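Local coordinates for hemoglobin-like protein (Methylacidiphilum infernorum, PDB 4NK2) that binds heme b in a group II truncated hemoglobin fold and probably binds or carries oxygen, at residues A[66-69]-A[70-74]; A[86-89]-A[90-94]; A[118-121]-A[122-126]; A[128-131]-A[132-135]. All coordinates share one frame; numbering follows the deposited sequence. Where two conformers were deposited one is given.

Contact 1: residues A[66-69]-A[70-74]; sequences LVEV and HHENL
V69 sits one turn before N73 on helix 53-75, and the two side chains run side by side in the same direction. V69 CG1, set opposite the backbone N (chi1 169°), comes to 4.1 Å from N73 ND2. The backbone joins the same pair, N73 N donating to V69 O at 3.0 Å, while N73 ND2 hydrogen-bonds the main-chain oxygen of C140. In the buried H70, the backbone H70 N donates to L66 O at 2.8 Å. Its ring leads off this helix: NE2 bonds W137 O, and the ring stacks on Y141 and meets W137 edge to face. L74 CD1 lies 3.5 Å above one face of the H70 ring, so the imidazole is fixed both by packing and by its polar end. On the exposed side E72 reaches back with an extended chain to E68, whose chain is bent at chi2. The carboxylates, their planes 63° apart, bring E68 OE2 and E72 OE2 to 2.8 Å; so close an approach probably means that one acid holds a proton. In the conformer given for H71, V67 CG1 lies 3.8 Å from H71 CD2. This is the i to i+4 pattern of a globin helix packed on two sides: V67, E68 and H71 touch helix 87-104, whereas L66, H70 and N73 lean on helix 131-147.

Contact 2: residues A[86-89]-A[90-94]; sequences SHEQ and LRSLV
S86 O receives L90 N at 2.9 Å, the opening bond of the first turn of helix 87-104, with S86 itself at the N-cap position. The other backbone bonds continue the alpha-helical pattern: R91 N donates to H87 O, S92 N to E88 O and L93 N to Q89 O. A side-chain bond joins them, since S92 OG also donates to E88 O, at 2.9 Å. The serine hydroxyl, opposite its own carbonyl carbon (chi1 -56°), curls back over the preceding turn. E88 O is thus gripped twice, S92 N and S92 OG arriving from opposite faces of the carbonyl plane, the hydroxyl lying 36° out of it.

Packing is mostly the work of R91. Its chain bends at chi3 (-61°) and folds back along the helix, laying one face of the guanidinium over E88 CA, 3.5 Å from the plane, while NH1 comes to 3.7 Å from H87 CB. The E88 and R91 side chains cross at about a right angle. Their opposite charges are not in contact, E88 OE1 standing 5.8 Å from R91 NH2, so any attraction is probably weak. L93, by contrast, belongs to the heme pocket and touches the heme at the base of a propionate, and V94 packs against E68 and H71 of helix 53-75. Between E88 and S92 the acid stays near the hydroxyl as well, with E88 OE1 3.6 Å from S92 OG.

Contact 3: residues A[118-121]-A[122-126]; sequences PKMR and ARHFS. With HEM (protoporphyrin IX containing Fe), chain C.
M120 and H124 form the tight side of this turn, facing the heme. M120 O accepts two bonds from H124, one from the backbone N and one from ND1 (2.9 Å), which reach it from opposite faces of the carbonyl plane. The carbonyl oxygen lies almost in the plane of the imidazole, 7° out of it, so the ring's rotation is fixed from behind while NE2 ligates the heme iron at 2.0 Å. That bond from ND1 probably makes the imidazole a stronger electron donor to the metal. In a sulfur-aromatic contact M120 SD meets the edge of the H124 ring, 3.8 Å from CE1, and M120 CE reaches the heme methyl CMD. Short helix 120-124 is the proximal F helix of the globin fold, reduced as is usual in truncated hemoglobins, with H124 as the axial ligand. R123 binds back across the start of the turn: NE donates to P118 O (2.8 Å), in the guanidinium plane, while NH2 bonds the main-chain oxygens of E117 and R115. NH1 lies 3.4 Å from O2D of a heme propionate.

A second packed face lies at the subunit interface. The guanidinium of R121 stands nearly perpendicular to the F125 ring, with F125 CE1 3.6 Å above one of its faces. NH1 of R121 bonds the main-chain oxygens of R168 and I170, and NH2 pairs with D41 of the second subunit. The looser, solvent side belongs to K119, whose exposed chain extends to a salt bridge with E117.

Contact 4: residues A[128-131]-A[132-135]; sequences TIDE and KARE. With HEM (protoporphyrin IX containing Fe), chain C.
D130 caps the start of helix 131-147: its OD1 accepts from A133 N at 2.9 Å, in a nearly straight bond (165°). The aspartate CG sits between its backbone N and carbonyl carbon (chi1 64°), which turns the carboxylate back onto the first turn as an N-cap. D130 O takes a longer bond from R134 N, 3.3 Å, and E131 O takes one from E135 N. The A133 methyl packs 3.4 Å from D130 OD1 and 4.1 Å from I129 CG2.

I129 faces the heme, CD1 lying 3.7 Å from C2B of a pyrrole ring, and R134 CB approaches the vinyl carbon CBB. Two waters extend the network. One accepts from R134 NH1 and lies so unusually close to E131 O that the detail of that link is doubtful; the other joins E131 OE1 to K132 N, so the glutamate side chain, bent at chi2 (86°), reaches K132 N, at the start of the helix, through a water. Farther out, E131 pairs with R173 and bonds T174 OG1. The extended R134 chain ends among E163, S166 and the main-chain oxygen of R180, and E135 forms a salt bridge with the R180 side chain. Between the short helix 120-124 and helix 131-147, the loop is pinned by backbone bonds from I129 to N171 and R172, which follow helix 155-165.

How the contacts relate
The four contacts follow one another along the chain within one globin fold, each confined to a local turn. Contact 1, on helix 53-75, and contact 2, on the next helix, 87-104, have centres 13 Å apart and touch where the two helices pack together. Contacts 3 and 4, centres 14 Å apart, lie on helix 120-124 and at the start of helix 131-147; they meet where H124 CD2 packs on I129 CD1, and both touch the heme. Contacts 2 and 4 are farthest apart, about 21 Å between centres. L93 of contact 2 brings a third turn to the heme pocket, so three successive helical regions help enclose one cofactor.

Contact 1: residues A[66-69]-A[70-74]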
loop_
_atom_site.group_PDB
_atom_site.type_symbol
_atom_site.label_atom_id
_atom_site.label_comp_id
_atom_site.label_asym_id
_atom_site.label_seq_id
_atom_site.Cartn_x
_atom_site.Cartn_y
_atom_site.Cartn_z
ATOM N N LEU A 66 -0.025 -21.923 -20.664
ATOM C CA LEU A 66 0.851 -21.341 -19.647
ATOM C C LEU A 66 0.009 -20.683 -18.567
ATOM O O LEU A 66 0.241 -20.870 -17.370
ATOM C CB LEU A 66 1.761 -20.290 -20.290
ATOM C CG LEU A 66 2.487 -19.323 -19.355
ATOM C CD1 LEU A 66 3.427 -20.068 -18.386
ATOM C CD2 LEU A 66 3.261 -18.258 -20.154
ATOM N N VAL A 67 -0.964 -19.890 -18.996
ATOM C CA VAL A 67 -1.800 -19.164 -18.037
ATOM C C VAL A 67 -2.635 -20.156 -17.244
ATOM O O VAL A 67 -2.760 -20.050 -16.016
ATOM C CB VAL A 67 -2.695 -18.161 -18.758
ATOM C CG1 VAL A 67 -3.730 -17.562 -17.793
ATOM C CG2 VAL A 67 -1.825 -17.050 -19.372
ATOM N N GLU A 68 -3.198 -21.135 -17.942
ATOM C CA GLU A 68 -3.964 -22.189 -17.278
ATOM C C GLU A 68 -3.114 -22.876 -16.216
ATOM O O GLU A 68 -3.537 -23.026 -15.078
ATOM C CB GLU A 68 -4.467 -23.206 -18.310
ATOM C CG GLU A 68 -5.002 -24.508 -17.724
ATOM C CD GLU A 68 -6.256 -24.327 -16.889
ATOM O OE1 GLU A 68 -7.115 -23.487 -17.246
ATOM O OE2 GLU A 68 -6.396 -25.051 -15.876
ATOM N N VAL A 69 -1.901 -23.281 -16.577
ATOM C CA VAL A 69 -1.032 -23.956 -15.616
ATOM C C VAL A 69 -0.638 -23.021 -14.471
ATOM O O VAL A 69 -0.576 -23.435 -13.306
ATOM C CB VAL A 69 0.219 -24.544 -16.318
ATOM C CG1 VAL A 69 1.255 -25.003 -15.297
ATOM C CG2 VAL A 69 -0.192 -25.700 -17.235
ATOM N N HIS A 70 -0.380 -21.754 -14.781
ATOM C CA HIS A 70 -0.004 -20.816 -13.721
ATOM C C HIS A 70 -1.134 -20.795 -12.698
ATOM O O HIS A 70 -0.908 -20.785 -11.487
ATOM C CB HIS A 70 0.246 -19.406 -14.287
ATOM C CG HIS A 70 0.530 -18.367 -13.239
ATOM N ND1 HIS A 70 -0.159 -17.174 -13.170
ATOM C CD2 HIS A 70 1.431 -18.338 -12.226
ATOM C CE1 HIS A 70 0.299 -16.458 -12.154
ATOM N NE2 HIS A 70 1.267 -17.145 -11.568
ATOM N N HIS A 71 -2.352 -20.769 -13.206
ATOM C CA HIS A 71 -3.499 -20.754 -12.251
ATOM C C HIS A 71 -3.655 -22.044 -11.497
ATOM O O HIS A 71 -3.936 -21.954 -10.329
ATOM C CB HIS A 71 -4.780 -20.342 -12.984
ATOM C CG HIS A 71 -4.937 -18.856 -13.109
ATOM N ND1 HIS A 71 -5.552 -18.098 -12.140
ATOM C CD2 HIS A 71 -4.530 -17.988 -14.066
ATOM C CE1 HIS A 71 -5.535 -16.827 -12.499
ATOM N NE2 HIS A 71 -4.917 -16.731 -13.662
ATOM N N GLU A 72 -3.355 -23.191 -12.073
ATOM C CA GLU A 72 -3.363 -24.447 -11.317
ATOM C C GLU A 72 -2.363 -24.353 -10.160
ATOM O O GLU A 72 -2.662 -24.755 -9.029
ATOM C CB GLU A 72 -3.065 -25.640 -12.232
ATOM C CG GLU A 72 -4.180 -25.898 -13.236
ATOM C CD GLU A 72 -3.784 -26.870 -14.320
ATOM O OE1 GLU A 72 -2.702 -27.485 -14.209
ATOM O OE2 GLU A 72 -4.552 -27.016 -15.290
ATOM N N ASN A 73 -1.181 -23.801 -10.434
ATOM C CA ASN A 73 -0.167 -23.614 -9.399
ATOM C C ASN A 73 -0.677 -22.668 -8.302
ATOM O O ASN A 73 -0.530 -22.937 -7.114
ATOM C CB ASN A 73 1.141 -23.080 -10.011
ATOM C CG ASN A 73 1.849 -24.119 -10.890
ATOM O OD1 ASN A 73 1.516 -25.307 -10.842
ATOM N ND2 ASN A 73 2.825 -23.674 -11.693
ATOM N N LEU A 74 -1.267 -21.551 -8.712
ATOM C CA LEU A 74 -1.823 -20.596 -7.756
ATOM C C LEU A 74 -2.848 -21.233 -6.808
ATOM O O LEU A 74 -2.874 -20.903 -5.617
ATOM C CB LEU A 74 -2.453 -19.410 -8.490
ATOM C CG LEU A 74 -1.491 -18.378 -9.068
ATOM C CD1 LEU A 74 -2.262 -17.390 -9.926
ATOM C CD2 LEU A 74 -0.748 -17.648 -7.945
#

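Contact 2: residues A[86-89]-A[90-94]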
loop_
_atom_site.group_PDB
_atom_site.type_symbol
_atom_site.label_atom_id
_atom_site.label_comp_id
_atom_site.label_asym_id
_atom_site.label_seq_id
_atom_site.Cartn_x
_atom_site.Cartn_y
_atom_site.Cartn_z
ATOM N N SER A 86 -15.529 -21.028 -7.108
ATOM C CA SER A 86 -16.630 -21.279 -8.045
ATOM C C SER A 86 -16.068 -21.522 -9.440
ATOM O O SER A 86 -15.263 -20.728 -9.937
ATOM C CB SER A 86 -17.580 -20.078 -8.065
ATOM O OG SER A 86 -18.445 -20.098 -9.194
ATOM N N HIS A 87 -16.486 -22.614 -10.074
ATOM C CA HIS A 87 -15.933 -22.984 -11.375
ATOM C C HIS A 87 -16.197 -21.957 -12.476
ATOM O O HIS A 87 -15.316 -21.680 -13.291
ATOM C CB HIS A 87 -16.431 -24.364 -11.808
ATOM C CG HIS A 87 -15.980 -25.475 -10.912
ATOM N ND1 HIS A 87 -16.548 -25.714 -9.678
ATOM C CD2 HIS A 87 -15.016 -26.414 -11.071
ATOM C CE1 HIS A 87 -15.954 -26.753 -9.116
ATOM N NE2 HIS A 87 -15.021 -27.195 -9.940
ATOM N N GLU A 88 -17.395 -21.386 -12.513
ATOM C CA GLU A 88 -17.689 -20.418 -13.561
ATOM C C GLU A 88 -16.839 -19.144 -13.410
ATOM O O GLU A 88 -16.273 -18.651 -14.396
ATOM C CB GLU A 88 -19.182 -20.106 -13.608
ATOM C CG GLU A 88 -19.578 -19.213 -14.764
ATOM C CD GLU A 88 -19.481 -17.748 -14.409
ATOM O OE1 GLU A 88 -19.795 -16.901 -15.277
ATOM O OE2 GLU A 88 -19.094 -17.444 -13.255
ATOM N N GLN A 89 -16.743 -18.615 -12.189
ATOM C CA GLN A 89 -15.886 -17.456 -11.936
ATOM C C GLN A 89 -14.423 -17.781 -12.243
ATOM O O GLN A 89 -13.700 -16.952 -12.793
ATOM C CB GLN A 89 -16.010 -16.984 -10.486
ATOM C CG GLN A 89 -17.317 -16.251 -10.188
ATOM C CD GLN A 89 -17.399 -15.754 -8.749
ATOM O OE1 GLN A 89 -16.819 -16.347 -7.831
ATOM N NE2 GLN A 89 -18.131 -14.663 -8.547
ATOM N N LEU A 90 -13.986 -18.973 -11.893
ATOM C CA LEU A 90 -12.618 -19.359 -12.156
ATOM C C LEU A 90 -12.338 -19.365 -13.654
ATOM O O LEU A 90 -11.355 -18.815 -14.088
ATOM C CB LEU A 90 -12.308 -20.718 -11.543
ATOM C CG LEU A 90 -10.862 -21.186 -11.665
ATOM C CD1 LEU A 90 -9.971 -20.288 -10.876
ATOM C CD2 LEU A 90 -10.727 -22.614 -11.183
ATOM N N ARG A 91 -13.213 -19.985 -14.432
ATOM C CA ARG A 91 -13.061 -19.992 -15.898
ATOM C C ARG A 91 -13.016 -18.575 -16.463
ATOM O O ARG A 91 -12.174 -18.253 -17.307
ATOM C CB ARG A 91 -14.210 -20.753 -16.575
ATOM C CG ARG A 91 -14.262 -22.246 -16.268
ATOM C CD ARG A 91 -15.228 -22.988 -17.201
ATOM N NE ARG A 91 -16.615 -22.522 -17.104
ATOM C CZ ARG A 91 -17.518 -22.999 -16.246
ATOM N NH1 ARG A 91 -17.190 -23.947 -15.375
ATOM N NH2 ARG A 91 -18.756 -22.521 -16.253
ATOM N N SER A 92 -13.936 -17.731 -16.015
ATOM C CA SER A 92 -13.969 -16.345 -16.464
ATOM C C SER A 92 -12.619 -15.671 -16.272
ATOM O O SER A 92 -12.078 -15.083 -17.205
ATOM C CB SER A 92 -15.049 -15.565 -15.706
ATOM O OG SER A 92 -16.299 -16.203 -15.866
ATOM N N LEU A 93 -12.068 -15.754 -15.064
ATOM C CA LEU A 93 -10.800 -15.081 -14.779
ATOM C C LEU A 93 -9.621 -15.679 -15.552
ATOM O O LEU A 93 -8.772 -14.944 -16.046
ATOM C CB LEU A 93 -10.515 -15.054 -13.272
ATOM C CG LEU A 93 -11.529 -14.271 -12.430
ATOM C CD1 LEU A 93 -11.179 -14.286 -10.947
ATOM C CD2 LEU A 93 -11.647 -12.837 -12.918
ATOM N N VAL A 94 -9.551 -17.003 -15.654
ATOM C CA VAL A 94 -8.475 -17.614 -16.428
ATOM C C VAL A 94 -8.521 -17.135 -17.875
ATOM O O VAL A 94 -7.476 -16.887 -18.488
ATOM C CB VAL A 94 -8.509 -19.151 -16.378
ATOM C CG1 VAL A 94 -7.480 -19.738 -17.371
ATOM C CG2 VAL A 94 -8.208 -19.645 -14.962
#

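Contact 3: residues A[118-121]-A[122-126]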
loop_
_atom_site.group_PDB
_atom_site.type_symbol
_atom_site.label_atom_id
_atom_site.label_comp_id
_atom_site.label_asym_id
_atom_site.label_seq_id
_atom_site.Cartn_x
_atom_site.Cartn_y
_atom_site.Cartn_z
ATOM N N PRO A 118 -6.333 -1.980 -20.081
ATOM C CA PRO A 118 -5.697 -2.761 -19.023
ATOM C C PRO A 118 -5.805 -2.137 -17.641
ATOM O O PRO A 118 -6.367 -2.756 -16.780
ATOM C CB PRO A 118 -4.248 -2.832 -19.482
ATOM C CG PRO A 118 -4.329 -2.751 -20.920
ATOM C CD PRO A 118 -5.425 -1.795 -21.216
ATOM N N LYS A 119 -5.267 -0.948 -17.432
ATOM C CA LYS A 119 -5.293 -0.336 -16.111
ATOM C C LYS A 119 -5.111 -1.374 -15.011
ATOM O O LYS A 119 -5.883 -1.448 -14.078
ATOM C CB LYS A 119 -6.588 0.440 -15.919
ATOM C CG LYS A 119 -6.854 1.416 -17.031
ATOM C CD LYS A 119 -7.667 2.594 -16.589
ATOM C CE LYS A 119 -7.753 3.642 -17.701
ATOM N NZ LYS A 119 -9.109 3.803 -18.268
ATOM N N MET A 120 -4.075 -2.183 -15.147
ATOM C CA MET A 120 -3.908 -3.352 -14.305
ATOM C C MET A 120 -3.777 -3.048 -12.826
ATOM O O MET A 120 -4.336 -3.743 -12.018
ATOM C CB MET A 120 -2.721 -4.187 -14.763
ATOM C CG MET A 120 -3.024 -5.219 -15.808
ATOM S SD MET A 120 -4.382 -6.302 -15.447
ATOM C CE MET A 120 -5.306 -6.133 -16.925
ATOM N N ARG A 121 -3.020 -2.026 -12.465
ATOM C CA ARG A 121 -2.862 -1.741 -11.038
ATOM C C ARG A 121 -4.236 -1.438 -10.477
ATOM O O ARG A 121 -4.618 -1.972 -9.434
ATOM C CB ARG A 121 -1.909 -0.561 -10.769
ATOM C CG ARG A 121 -1.850 -0.148 -9.281
ATOM C CD ARG A 121 -0.762 0.893 -8.973
ATOM N NE ARG A 121 -0.909 1.398 -7.600
ATOM C CZ ARG A 121 -0.462 0.758 -6.520
ATOM N NH1 ARG A 121 0.178 -0.407 -6.649
ATOM N NH2 ARG A 121 -0.644 1.282 -5.313
ATOM N N ALA A 122 -5.005 -0.626 -11.196
ATOM C CA ALA A 122 -6.321 -0.209 -10.697
ATOM C C ALA A 122 -7.281 -1.397 -10.600
ATOM O O ALA A 122 -8.032 -1.550 -9.619
ATOM C CB ALA A 122 -6.897 0.879 -11.597
ATOM N N ARG A 123 -7.283 -2.235 -11.630
ATOM C CA ARG A 123 -8.129 -3.427 -11.607
ATOM C C ARG A 123 -7.768 -4.317 -10.412
ATOM O O ARG A 123 -8.651 -4.959 -9.829
ATOM C CB ARG A 123 -8.036 -4.211 -12.931
ATOM C CG ARG A 123 -8.681 -3.505 -14.132
ATOM C CD ARG A 123 -8.575 -4.347 -15.420
ATOM N NE ARG A 123 -9.018 -3.622 -16.622
ATOM C CZ ARG A 123 -10.244 -3.698 -17.139
ATOM N NH1 ARG A 123 -11.165 -4.455 -16.553
ATOM N NH2 ARG A 123 -10.556 -3.021 -18.248
ATOM N N HIS A 124 -6.505 -4.334 -10.014
ATOM C CA HIS A 124 -6.079 -5.188 -8.913
ATOM C C HIS A 124 -6.359 -4.629 -7.509
ATOM O O HIS A 124 -6.172 -5.330 -6.543
ATOM C CB HIS A 124 -4.610 -5.615 -9.059
ATOM C CG HIS A 124 -4.397 -6.752 -10.013
ATOM N ND1 HIS A 124 -4.332 -6.577 -11.372
ATOM C CD2 HIS A 124 -4.233 -8.077 -9.801
ATOM C CE1 HIS A 124 -4.142 -7.743 -11.956
ATOM N NE2 HIS A 124 -4.074 -8.671 -11.025
ATOM N N PHE A 125 -6.816 -3.384 -7.399
ATOM C CA PHE A 125 -7.220 -2.847 -6.097
ATOM C C PHE A 125 -8.306 -3.734 -5.469
ATOM O O PHE A 125 -8.481 -3.728 -4.256
ATOM C CB PHE A 125 -7.727 -1.400 -6.208
ATOM C CG PHE A 125 -6.639 -0.371 -6.443
ATOM C CD1 PHE A 125 -5.378 -0.516 -5.876
ATOM C CD2 PHE A 125 -6.898 0.754 -7.227
ATOM C CE1 PHE A 125 -4.380 0.441 -6.100
ATOM C CE2 PHE A 125 -5.904 1.718 -7.456
ATOM C CZ PHE A 125 -4.651 1.561 -6.894
ATOM N N SER A 126 -9.018 -4.497 -6.297
ATOM C CA SER A 126 -10.101 -5.378 -5.833
ATOM C C SER A 126 -9.608 -6.599 -5.047
ATOM O O SER A 126 -10.410 -7.436 -4.623
ATOM C CB SER A 126 -10.924 -5.862 -7.033
ATOM O OG SER A 126 -11.417 -4.772 -7.794
HETATM C CHA HEM C . -7.126 -10.535 -12.084
HETATM C CHB HEM C . -4.247 -11.866 -8.432
HETATM C CHC HEM C . -0.458 -9.808 -10.714
HETATM C CHD HEM C . -3.088 -10.246 -14.796
HETATM C C1A HEM C . -6.724 -10.996 -10.855
HETATM C C2A HEM C . -7.581 -11.422 -9.751
HETATM C C3A HEM C . -6.759 -11.790 -8.745
HETATM C C4A HEM C . -5.380 -11.603 -9.176
HETATM C CMA HEM C . -7.149 -12.338 -7.354
HETATM C CAA HEM C . -9.137 -11.431 -9.758
HETATM C CBA HEM C . -9.606 -10.117 -9.098
HETATM C CGA HEM C . -11.114 -9.892 -9.035
HETATM O O1A HEM C . -11.620 -9.473 -7.955
HETATM O O2A HEM C . -11.840 -10.105 -10.044
HETATM C C1B HEM C . -2.980 -11.350 -8.657
HETATM C C2B HEM C . -1.875 -11.292 -7.713
HETATM C C3B HEM C . -0.828 -10.724 -8.339
HETATM C C4B HEM C . -1.218 -10.400 -9.708
HETATM C CMB HEM C . -1.876 -11.805 -6.258
HETATM C CAB HEM C . 0.545 -10.473 -7.688
HETATM C CBB HEM C . 1.412 -9.639 -8.276
HETATM C C1C HEM C . -0.810 -9.787 -12.051
HETATM C C2C HEM C . 0.024 -9.424 -13.189
HETATM C C3C HEM C . -0.717 -9.540 -14.309
HETATM C C4C HEM C . -2.042 -9.994 -13.931
HETATM C CMC HEM C . 1.495 -8.958 -13.107
HETATM C CAC HEM C . -0.286 -9.283 -15.772
HETATM C CBC HEM C . 1.006 -9.269 -16.130
HETATM C C1D HEM C . -4.426 -10.234 -14.474
HETATM C C2D HEM C . -5.535 -9.997 -15.385
HETATM C C3D HEM C . -6.786 -10.103 -14.526
HETATM C C4D HEM C . -6.319 -10.378 -13.186
HETATM C CMD HEM C . -5.497 -9.719 -16.909
HETATM C CAD HEM C . -8.244 -9.911 -14.997
HETATM C CBD HEM C . -8.511 -8.403 -15.010
HETATM C CGD HEM C . -9.939 -8.199 -15.466
HETATM O O1D HEM C . -10.864 -8.507 -14.677
HETATM O O2D HEM C . -10.146 -7.744 -16.623
HETATM N NA HEM C . -5.404 -11.124 -10.469
HETATM N NB HEM C . -2.529 -10.802 -9.848
HETATM N NC HEM C . -2.056 -10.131 -12.560
HETATM N ND HEM C . -4.931 -10.452 -13.202
HETATM FE FE HEM C . -3.722 -10.535 -11.503
#

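Contact 4: residues A[128-131]-A[132-135]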
loop_
_atom_site.group_PDB
_atom_site.type_symbol
_atom_site.label_atom_id
_atom_site.label_comp_id
_atom_site.label_asym_id
_atom_site.label_seq_id
_atom_site.Cartn_x
_atom_site.Cartn_y
_atom_site.Cartn_z
ATOM N N THR A 128 -6.382 -7.840 -2.137
ATOM C CA THR A 128 -5.294 -7.360 -1.287
ATOM C C THR A 128 -4.013 -8.087 -1.682
ATOM O O THR A 128 -3.922 -9.308 -1.580
ATOM C CB THR A 128 -5.608 -7.597 0.201
ATOM O OG1 THR A 128 -6.927 -7.113 0.470
ATOM C CG2 THR A 128 -4.624 -6.859 1.093
ATOM N N ILE A 129 -3.023 -7.338 -2.144
ATOM C CA ILE A 129 -1.798 -7.967 -2.637
ATOM C C ILE A 129 -0.620 -7.367 -1.897
ATOM O O ILE A 129 -0.295 -6.187 -2.101
ATOM C CB ILE A 129 -1.618 -7.730 -4.150
ATOM C CG1 ILE A 129 -2.775 -8.377 -4.933
ATOM C CG2 ILE A 129 -0.232 -8.297 -4.618
ATOM C CD1 ILE A 129 -2.882 -7.945 -6.404
ATOM N N ASP A 130 0.019 -8.139 -1.034
ATOM C CA ASP A 130 1.219 -7.686 -0.355
ATOM C C ASP A 130 2.478 -8.222 -1.015
ATOM O O ASP A 130 2.394 -8.880 -2.027
ATOM C CB ASP A 130 1.184 -8.019 1.136
ATOM C CG ASP A 130 1.165 -9.498 1.414
ATOM O OD1 ASP A 130 1.459 -10.295 0.523
ATOM O OD2 ASP A 130 0.858 -9.862 2.552
ATOM N N GLU A 131 3.638 -7.934 -0.438
ATOM C CA GLU A 131 4.913 -8.258 -1.065
ATOM C C GLU A 131 5.062 -9.763 -1.248
ATOM O O GLU A 131 5.464 -10.224 -2.317
ATOM C CB GLU A 131 6.078 -7.687 -0.254
ATOM C CG GLU A 131 5.987 -6.184 -0.025
ATOM C CD GLU A 131 5.158 -5.835 1.206
ATOM O OE1 GLU A 131 4.475 -6.731 1.764
ATOM O OE2 GLU A 131 5.201 -4.656 1.626
ATOM N N LYS A 132 4.691 -10.524 -0.228
ATOM C CA LYS A 132 4.769 -11.975 -0.258
ATOM C C LYS A 132 3.845 -12.602 -1.296
ATOM O O LYS A 132 4.219 -13.553 -1.956
ATOM C CB LYS A 132 4.462 -12.548 1.116
ATOM C CG LYS A 132 4.635 -14.032 1.228
ATOM C CD LYS A 132 6.078 -14.424 1.090
ATOM C CE LYS A 132 6.341 -15.795 1.676
ATOM N NZ LYS A 132 7.677 -16.320 1.305
ATOM N N ALA A 133 2.640 -12.069 -1.422
ATOM C CA ALA A 133 1.706 -12.497 -2.468
ATOM C C ALA A 133 2.326 -12.392 -3.861
ATOM O O ALA A 133 2.168 -13.294 -4.693
ATOM C CB ALA A 133 0.441 -11.675 -2.401
ATOM N N ARG A 134 3.008 -11.285 -4.134
ATOM C CA ARG A 134 3.687 -11.141 -5.420
ATOM C C ARG A 134 4.784 -12.186 -5.582
ATOM O O ARG A 134 4.944 -12.754 -6.668
ATOM C CB ARG A 134 4.288 -9.741 -5.596
ATOM C CG ARG A 134 5.420 -9.731 -6.637
ATOM C CD ARG A 134 5.962 -8.326 -6.911
ATOM N NE ARG A 134 7.079 -8.360 -7.850
ATOM C CZ ARG A 134 8.362 -8.458 -7.499
ATOM N NH1 ARG A 134 8.710 -8.509 -6.218
ATOM N NH2 ARG A 134 9.304 -8.490 -8.437
ATOM N N GLU A 135 5.534 -12.454 -4.514
ATOM C CA GLU A 135 6.613 -13.443 -4.599
ATOM C C GLU A 135 6.053 -14.815 -4.924
ATOM O O GLU A 135 6.590 -15.531 -5.773
ATOM C CB GLU A 135 7.417 -13.503 -3.294
ATOM C CG GLU A 135 8.176 -12.225 -2.985
ATOM C CD GLU A 135 9.212 -12.418 -1.888
ATOM O OE1 GLU A 135 9.558 -13.582 -1.578
ATOM O OE2 GLU A 135 9.688 -11.399 -1.346
HETATM C CHA HEM C . -7.126 -10.535 -12.084
HETATM C CHB HEM C . -4.247 -11.866 -8.432
HETATM C CHC HEM C . -0.458 -9.808 -10.714
HETATM C CHD HEM C . -3.088 -10.246 -14.796
HETATM C C1A HEM C . -6.724 -10.996 -10.855
HETATM C C2A HEM C . -7.581 -11.422 -9.751
HETATM C C3A HEM C . -6.759 -11.790 -8.745
HETATM C C4A HEM C . -5.380 -11.603 -9.176
HETATM C CMA HEM C . -7.149 -12.338 -7.354
HETATM C CAA HEM C . -9.137 -11.431 -9.758
HETATM C CBA HEM C . -9.606 -10.117 -9.098
HETATM C CGA HEM C . -11.114 -9.892 -9.035
HETATM O O1A HEM C . -11.620 -9.473 -7.955
HETATM O O2A HEM C . -11.840 -10.105 -10.044
HETATM C C1B HEM C . -2.980 -11.350 -8.657
HETATM C C2B HEM C . -1.875 -11.292 -7.713
HETATM C C3B HEM C . -0.828 -10.724 -8.339
HETATM C C4B HEM C . -1.218 -10.400 -9.708
HETATM C CMB HEM C . -1.876 -11.805 -6.258
HETATM C CAB HEM C . 0.545 -10.473 -7.688
HETATM C CBB HEM C . 1.412 -9.639 -8.276
HETATM C C1C HEM C . -0.810 -9.787 -12.051
HETATM C C2C HEM C . 0.024 -9.424 -13.189
HETATM C C3C HEM C . -0.717 -9.540 -14.309
HETATM C C4C HEM C . -2.042 -9.994 -13.931
HETATM C CMC HEM C . 1.495 -8.958 -13.107
HETATM C CAC HEM C . -0.286 -9.283 -15.772
HETATM C CBC HEM C . 1.006 -9.269 -16.130
HETATM C C1D HEM C . -4.426 -10.234 -14.474
HETATM C C2D HEM C . -5.535 -9.997 -15.385
HETATM C C3D HEM C . -6.786 -10.103 -14.526
HETATM C C4D HEM C . -6.319 -10.378 -13.186
HETATM C CMD HEM C . -5.497 -9.719 -16.909
HETATM C CAD HEM C . -8.244 -9.911 -14.997
HETATM C CBD HEM C . -8.511 -8.403 -15.010
HETATM C CGD HEM C . -9.939 -8.199 -15.466
HETATM O O1D HEM C . -10.864 -8.507 -14.677
HETATM O O2D HEM C . -10.146 -7.744 -16.623
HETATM N NA HEM C . -5.404 -11.124 -10.469
HETATM N NB HEM C . -2.529 -10.802 -9.848
HETATM N NC HEM C . -2.056 -10.131 -12.560
HETATM N ND HEM C . -4.931 -10.452 -13.202
HETATM FE FE HEM C . -3.722 -10.535 -11.503
HETATM O O HOH W 1 7.113 -8.775 -3.573
HETATM O O HOH W 2 4.312 -9.539 2.529
#